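Long-range contacts in inorganic pyrophosphatase (Shewanella sp. AS-11, PDB 6LL8), which probably hydrolyses inorganic diphosphate to two phosphates with the help of divalent metal ions such as manganese or magnesium: residues Y5-K10 with A37-L42; P12-I17 with P44-I49. One frame throughout, in Å; residues are numbered along the deposited sequence. Where two conformers were deposited one is given.

In the fold
From the N terminus, strand 4-7 runs into the metal-binding loop, helix 14-29 follows, and strand 34-38 comes back beside the first strand; interaction 1 closes this beta-alpha-beta loop. Helix 44-53 comes next, and interaction 2 closes a second loop by setting its first turn against the start of helix 14-29. Along the chain the two contacts cross: interaction 2 begins inside the span of interaction 1 and ends beyond it. They meet where Ser-16 OG probably bonds His-9 N and where Ile-17 packs on Arg-38. Together they tie two strands and two helix starts into one piece of the DHH domain, and the first segment of each contact supplies a ligand, His-9 or Asp-13, to a shared magnesium ion.

Interaction 1 of 2, residues Y5-K10 with A37-L42; sequences YVVGHK and ARLGEL. With MG (magnesium ion), chain C.
The Tyr-5 ring meets Ala-37 obliquely, its CD1 4.2 Å from Ala-37 CB, and Lys-61 adds a cation-pi contact. The imidazole of His-9 has its partners outside 37-42: NE2 binds magnesium at 2.2 Å, while ND1 donates to Lys-10 O, which lies close to the ring plane, so both nitrogens fix the ring's rotation. At the edge of the Arg-38 guanidinium, in its plane, lies the backbone of Gly-40 and Glu-41; NH1 bonds Gly-40 O and forms a salt bridge with Glu-41 OE1, and NE donates to Pro-58 O.

Across the strands, Ala-37 N gives a 2.9 Å bond to Val-6 O. Beyond it the chains part and waters fill in: one links Gly-8 N to Ala-37 O, another Leu-39 N to His-9 O. With CG anti to its carbonyl carbon (chi1 -73°), Leu-39 reaches back to the first strand. Its CG meets Val-7 CG2 at 3.8 Å, the side chains crossing at about a right angle, and its CD1 lies 3.4 Å from Gly-8 O and 3.9 Å from Lys-10 CG. An alanine here would probably open a gap beside Val-7 CG2 and leave the Gly-8 to Lys-10 loop without its apolar backing.

These are neighbouring parallel strands of a beta-alpha-beta unit in the DHH domain, with a metal ligand, His-9, in the loop that follows the first strand.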
loop_
_atom_site.group_PDB
_atom_site.type_symbol
_atom_site.label_atom_id
_atom_site.label_comp_id
_atom_site.label_asym_id
_atom_site.label_seq_id
_atom_site.Cartn_x
_atom_site.Cartn_y
_atom_site.Cartn_z
ATOM N N TYR A 5 -12.488 -14.955 2.935
ATOM C CA TYR A 5 -11.969 -13.724 3.545
ATOM C C TYR A 5 -11.262 -12.923 2.483
ATOM O O TYR A 5 -10.424 -13.445 1.750
ATOM C CB TYR A 5 -11.037 -14.051 4.705
ATOM C CG TYR A 5 -11.772 -14.581 5.897
ATOM C CD1 TYR A 5 -12.294 -13.724 6.838
ATOM C CD2 TYR A 5 -11.923 -15.934 6.096
ATOM C CE1 TYR A 5 -12.989 -14.190 7.933
ATOM C CE2 TYR A 5 -12.609 -16.412 7.195
ATOM C CZ TYR A 5 -13.140 -15.544 8.117
ATOM O OH TYR A 5 -13.800 -16.018 9.210
ATOM N N VAL A 6 -11.564 -11.639 2.449
ATOM C CA VAL A 6 -10.958 -10.678 1.519
ATOM C C VAL A 6 -9.981 -9.837 2.309
ATOM O O VAL A 6 -10.413 -9.174 3.270
ATOM C CB VAL A 6 -12.032 -9.818 0.837
ATOM C CG1 VAL A 6 -11.368 -8.959 -0.225
ATOM C CG2 VAL A 6 -13.142 -10.670 0.242
ATOM N N VAL A 7 -8.695 -9.900 1.995
ATOM C CA VAL A 7 -7.692 -9.302 2.899
ATOM C C VAL A 7 -6.498 -8.793 2.094
ATOM O O VAL A 7 -5.961 -9.468 1.208
ATOM C CB VAL A 7 -7.311 -10.268 4.009
ATOM C CG1 VAL A 7 -6.684 -11.507 3.480
ATOM C CG2 VAL A 7 -6.405 -9.622 5.029
ATOM N N GLY A 8 -6.089 -7.598 2.469
ATOM C CA GLY A 8 -4.932 -6.933 1.874
ATOM C C GLY A 8 -3.651 -7.198 2.618
ATOM O O GLY A 8 -3.528 -8.137 3.391
ATOM N N HIS A 9 -2.648 -6.387 2.319
ATOM C CA HIS A 9 -1.305 -6.678 2.835
ATOM C C HIS A 9 -1.202 -6.474 4.335
ATOM O O HIS A 9 -1.903 -5.647 4.928
ATOM C CB HIS A 9 -0.207 -5.922 2.066
ATOM C CG HIS A 9 -0.353 -4.445 1.886
ATOM N ND1 HIS A 9 -0.128 -3.519 2.893
ATOM C CD2 HIS A 9 -0.643 -3.722 0.777
ATOM C CE1 HIS A 9 -0.319 -2.288 2.358
ATOM N NE2 HIS A 9 -0.636 -2.379 1.071
ATOM N N LYS A 10 -0.214 -7.150 4.922
ATOM C CA LYS A 10 0.293 -6.794 6.242
ATOM C C LYS A 10 0.563 -5.296 6.278
ATOM O O LYS A 10 0.981 -4.720 5.286
ATOM C CB LYS A 10 1.559 -7.582 6.547
ATOM C CG LYS A 10 1.377 -9.031 6.950
ATOM C CD LYS A 10 2.663 -9.693 7.378
ATOM C CE LYS A 10 2.438 -11.037 8.022
ATOM N NZ LYS A 10 3.757 -11.551 8.479
ATOM N N ALA A 37 -11.473 -8.517 5.860
ATOM C CA ALA A 37 -10.601 -8.659 7.015
ATOM C C ALA A 37 -9.377 -7.770 6.860
ATOM O O ALA A 37 -9.113 -7.210 5.783
ATOM C CB ALA A 37 -10.232 -10.098 7.243
ATOM N N ARG A 38 -8.618 -7.681 7.934
ATOM C CA ARG A 38 -7.373 -6.915 7.977
ATOM C C ARG A 38 -6.328 -7.652 8.817
ATOM O O ARG A 38 -6.681 -8.320 9.794
ATOM C CB ARG A 38 -7.575 -5.508 8.512
ATOM C CG ARG A 38 -8.088 -5.432 9.941
ATOM C CD ARG A 38 -8.475 -4.017 10.326
ATOM N NE ARG A 38 -9.206 -3.998 11.578
ATOM C CZ ARG A 38 -8.710 -3.814 12.788
ATOM N NH1 ARG A 38 -7.435 -3.574 12.980
ATOM N NH2 ARG A 38 -9.542 -3.824 13.812
ATOM N N LEU A 39 -5.072 -7.448 8.470
ATOM C CA LEU A 39 -3.913 -8.072 9.148
ATOM C C LEU A 39 -3.251 -7.144 10.148
ATOM O O LEU A 39 -2.250 -7.544 10.728
ATOM C CB LEU A 39 -2.899 -8.488 8.107
ATOM C CG LEU A 39 -3.275 -9.686 7.267
ATOM C CD1 LEU A 39 -2.346 -9.893 6.068
ATOM C CD2 LEU A 39 -3.288 -10.948 8.116
ATOM N N GLY A 40 -3.755 -5.945 10.335
ATOM C CA GLY A 40 -3.152 -4.987 11.260
ATOM C C GLY A 40 -4.120 -3.888 11.584
ATOM O O GLY A 40 -5.242 -3.866 11.088
ATOM N N GLU A 41 -3.651 -2.974 12.410
ATOM C CA GLU A 41 -4.382 -1.755 12.771
ATOM C C GLU A 41 -4.439 -0.806 11.585
ATOM O O GLU A 41 -3.692 -0.924 10.621
ATOM C CB GLU A 41 -3.718 -1.078 13.969
ATOM C CG GLU A 41 -3.672 -1.976 15.200
ATOM C CD GLU A 41 -4.924 -2.517 15.930
ATOM O OE1 GLU A 41 -6.119 -2.385 15.497
ATOM O OE2 GLU A 41 -4.697 -3.129 16.990
ATOM N N LEU A 42 -5.400 0.091 11.658
ATOM C CA LEU A 42 -5.544 1.138 10.637
ATOM C C LEU A 42 -4.580 2.291 10.880
ATOM O O LEU A 42 -4.319 2.674 12.011
ATOM C CB LEU A 42 -6.976 1.650 10.617
ATOM C CG LEU A 42 -7.876 0.934 9.623
ATOM C CD1 LEU A 42 -7.985 -0.542 9.966
ATOM C CD2 LEU A 42 -9.227 1.631 9.612
HETATM MG MG MG C . -1.421 -0.874 -0.353
HETATM O O HOH W 1 -7.278 -5.724 4.346
HETATM O O HOH W 2 -4.675 -6.275 5.856
#

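Interaction 2 of 2, residues P12-I17 with P44-I49; sequences PDSDSI and PETAFI. With MG (magnesium ion), chain F; MG (magnesium ion), chain C; MG (magnesium ion), chain D; 2PN (imidodiphosphoric acid), chain I.
Ser-14 and Thr-46 bring the first turns of helices 14-29 and 44-53 together, their CA atoms 5.0 Å apart. Ser-14 carries the contact: OG stands anti to its own carbonyl carbon (chi1 -62°), which sends it between Glu-45, Thr-46 and Ile-49. It donates a 2.6 Å bond to Glu-45 OE1, arriving on the anti side of the carboxylate and 27° out of its plane. The same OG lies 2.8 Å from Thr-46 OG1, hydroxyl to hydroxyl, and Thr-46 OG1 is also bonded to Ser-43 OG. The Ile-49 methyl CD1 sits 3.3 Å from Ser-14 OG and closes in on the hydroxyl. Alongside, Thr-46 turns its CG2 methyl to Ile-17, 3.7 Å from Ile-17 CG2; one branch of the threonine makes a polar contact and the other an apolar one.

Two waters bridge the segments. One donates to Pro-12 O and is bonded to Thr-46 OG1; the other donates to Glu-45 OE1 and takes a weak bond from Ser-14 N.

Just before the helix, Asp-13 is its N-cap, OD1 accepting from Ser-16 N at 3.1 Å. That carboxylate also grips metal: both oxygens bind the magnesium shared with His-9 and Asp-73, and OD2 bridges to a second magnesium, 2.4 Å away. Asp-15 OD2 holds a third, and the imidodiphosphate supplies an oxygen to each of the three.

With two donors on OE1, and Ser-146 bonded to OE2, Glu-45 is probably ionised. The buried hydroxyl network thus ties helix 44-53 to the helix start that carries the metal-binding aspartates and, as a second shell, probably helps position those aspartates.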
loop_
_atom_site.group_PDB
_atom_site.type_symbol
_atom_site.label_atom_id
_atom_site.label_comp_id
_atom_site.label_asym_id
_atom_site.label_seq_id
_atom_site.Cartn_x
_atom_site.Cartn_y
_atom_site.Cartn_z
ATOM N N PRO A 12 -1.707 -2.806 6.680
ATOM C CA PRO A 12 -2.610 -2.392 5.602
ATOM C C PRO A 12 -2.659 -0.874 5.488
ATOM O O PRO A 12 -2.674 -0.153 6.474
ATOM C CB PRO A 12 -3.951 -2.940 6.040
ATOM C CG PRO A 12 -3.851 -3.103 7.527
ATOM C CD PRO A 12 -2.404 -3.523 7.760
ATOM N N ASP A 13 -2.828 -0.434 4.252
ATOM C CA ASP A 13 -3.115 0.960 3.909
ATOM C C ASP A 13 -4.561 1.088 3.451
ATOM O O ASP A 13 -5.343 0.123 3.485
ATOM C CB ASP A 13 -2.111 1.452 2.904
ATOM C CG ASP A 13 -2.025 0.597 1.644
ATOM O OD1 ASP A 13 -2.913 -0.251 1.393
ATOM O OD2 ASP A 13 -1.050 0.755 0.868
ATOM N N SER A 14 -4.942 2.271 3.030
ATOM C CA SER A 14 -6.331 2.534 2.656
ATOM C C SER A 14 -6.753 1.632 1.503
ATOM O O SER A 14 -7.910 1.179 1.494
ATOM C CB SER A 14 -6.555 3.992 2.369
ATOM O OG SER A 14 -6.306 4.760 3.515
ATOM N N ASP A 15 -5.927 1.432 0.505
ATOM C CA ASP A 15 -6.315 0.553 -0.599
ATOM C C ASP A 15 -6.617 -0.845 -0.094
ATOM O O ASP A 15 -7.637 -1.442 -0.468
ATOM C CB ASP A 15 -5.196 0.540 -1.632
ATOM C CG ASP A 15 -5.481 -0.047 -2.989
ATOM O OD1 ASP A 15 -6.690 -0.089 -3.364
ATOM O OD2 ASP A 15 -4.519 -0.390 -3.714
ATOM N N SER A 16 -5.776 -1.387 0.762
ATOM C CA SER A 16 -5.978 -2.732 1.311
ATOM C C SER A 16 -7.246 -2.802 2.159
ATOM O O SER A 16 -7.912 -3.844 2.154
ATOM C CB SER A 16 -4.771 -3.174 2.113
ATOM O OG SER A 16 -3.739 -3.711 1.304
ATOM N N ILE A 17 -7.530 -1.799 2.965
ATOM C CA ILE A 17 -8.714 -1.813 3.858
ATOM C C ILE A 17 -9.961 -1.561 3.036
ATOM O O ILE A 17 -10.951 -2.314 3.103
ATOM C CB ILE A 17 -8.552 -0.799 4.995
ATOM C CG1 ILE A 17 -7.377 -1.183 5.889
ATOM C CG2 ILE A 17 -9.849 -0.627 5.751
ATOM C CD1 ILE A 17 -7.504 -2.498 6.633
ATOM N N PRO A 44 -3.834 6.394 10.628
ATOM C CA PRO A 44 -4.697 7.567 10.774
ATOM C C PRO A 44 -5.456 7.943 9.509
ATOM O O PRO A 44 -6.625 8.317 9.586
ATOM C CB PRO A 44 -3.762 8.653 11.284
ATOM C CG PRO A 44 -2.698 7.871 12.049
ATOM C CD PRO A 44 -2.499 6.603 11.225
ATOM N N GLU A 45 -4.793 7.858 8.362
ATOM C CA GLU A 45 -5.470 8.204 7.090
ATOM C C GLU A 45 -6.658 7.283 6.876
ATOM O O GLU A 45 -7.765 7.727 6.503
ATOM C CB GLU A 45 -4.495 8.069 5.920
ATOM C CG GLU A 45 -5.098 8.429 4.588
ATOM C CD GLU A 45 -4.547 7.819 3.333
ATOM O OE1 GLU A 45 -4.637 6.651 3.133
ATOM O OE2 GLU A 45 -4.138 8.604 2.521
ATOM N N THR A 46 -6.478 5.977 7.058
ATOM C CA THR A 46 -7.577 5.037 6.803
ATOM C C THR A 46 -8.695 5.257 7.812
ATOM O O THR A 46 -9.870 5.188 7.457
ATOM C CB THR A 46 -7.114 3.579 6.809
ATOM O OG1 THR A 46 -6.000 3.451 5.915
ATOM C CG2 THR A 46 -8.228 2.653 6.390
ATOM N N ALA A 47 -8.359 5.510 9.070
ATOM C CA ALA A 47 -9.394 5.787 10.077
ATOM C C ALA A 47 -10.218 6.996 9.632
ATOM O O ALA A 47 -11.438 7.009 9.808
ATOM C CB ALA A 47 -8.750 5.979 11.431
ATOM N N PHE A 48 -9.548 8.027 9.120
ATOM C CA PHE A 48 -10.215 9.239 8.627
ATOM C C PHE A 48 -11.198 8.892 7.534
ATOM O O PHE A 48 -12.349 9.370 7.518
ATOM C CB PHE A 48 -9.145 10.234 8.183
ATOM C CG PHE A 48 -9.660 11.487 7.524
ATOM C CD1 PHE A 48 -9.966 12.582 8.290
ATOM C CD2 PHE A 48 -9.834 11.571 6.147
ATOM C CE1 PHE A 48 -10.456 13.740 7.711
ATOM C CE2 PHE A 48 -10.310 12.744 5.560
ATOM C CZ PHE A 48 -10.596 13.822 6.357
ATOM N N ILE A 49 -10.762 8.083 6.571
ATOM C CA ILE A 49 -11.639 7.715 5.424
ATOM C C ILE A 49 -12.868 6.941 5.934
ATOM O O ILE A 49 -14.005 7.229 5.534
ATOM C CB ILE A 49 -10.842 6.893 4.411
ATOM C CG1 ILE A 49 -9.740 7.730 3.738
ATOM C CG2 ILE A 49 -11.769 6.257 3.381
ATOM C CD1 ILE A 49 -8.731 6.872 2.987
HETATM MG MG MG F . -1.573 2.332 -0.902
HETATM MG MG MG C . -1.421 -0.874 -0.353
HETATM MG MG MG D . -2.431 -0.130 -3.589
HETATM P P1 2PN I . 0.489 0.391 -2.454
HETATM O O1 2PN I . 0.219 -0.708 -1.430
HETATM O O2 2PN I . 0.419 1.768 -1.849
HETATM O O3 2PN I . -0.416 0.242 -3.662
HETATM N N1 2PN I . 2.027 0.161 -2.994
HETATM P P2 2PN I . 3.456 0.966 -2.821
HETATM O O4 2PN I . 4.440 -0.105 -2.360
HETATM O O5 2PN I . 3.276 2.033 -1.762
HETATM O O6 2PN I . 3.828 1.533 -4.169
HETATM O O HOH W 3 -4.754 1.442 7.328
HETATM O O HOH W 4 -2.939 4.917 2.598
HETATM O O HOH W 5 -3.533 3.234 0.169
HETATM O O HOH W 6 -0.075 4.049 -0.221
#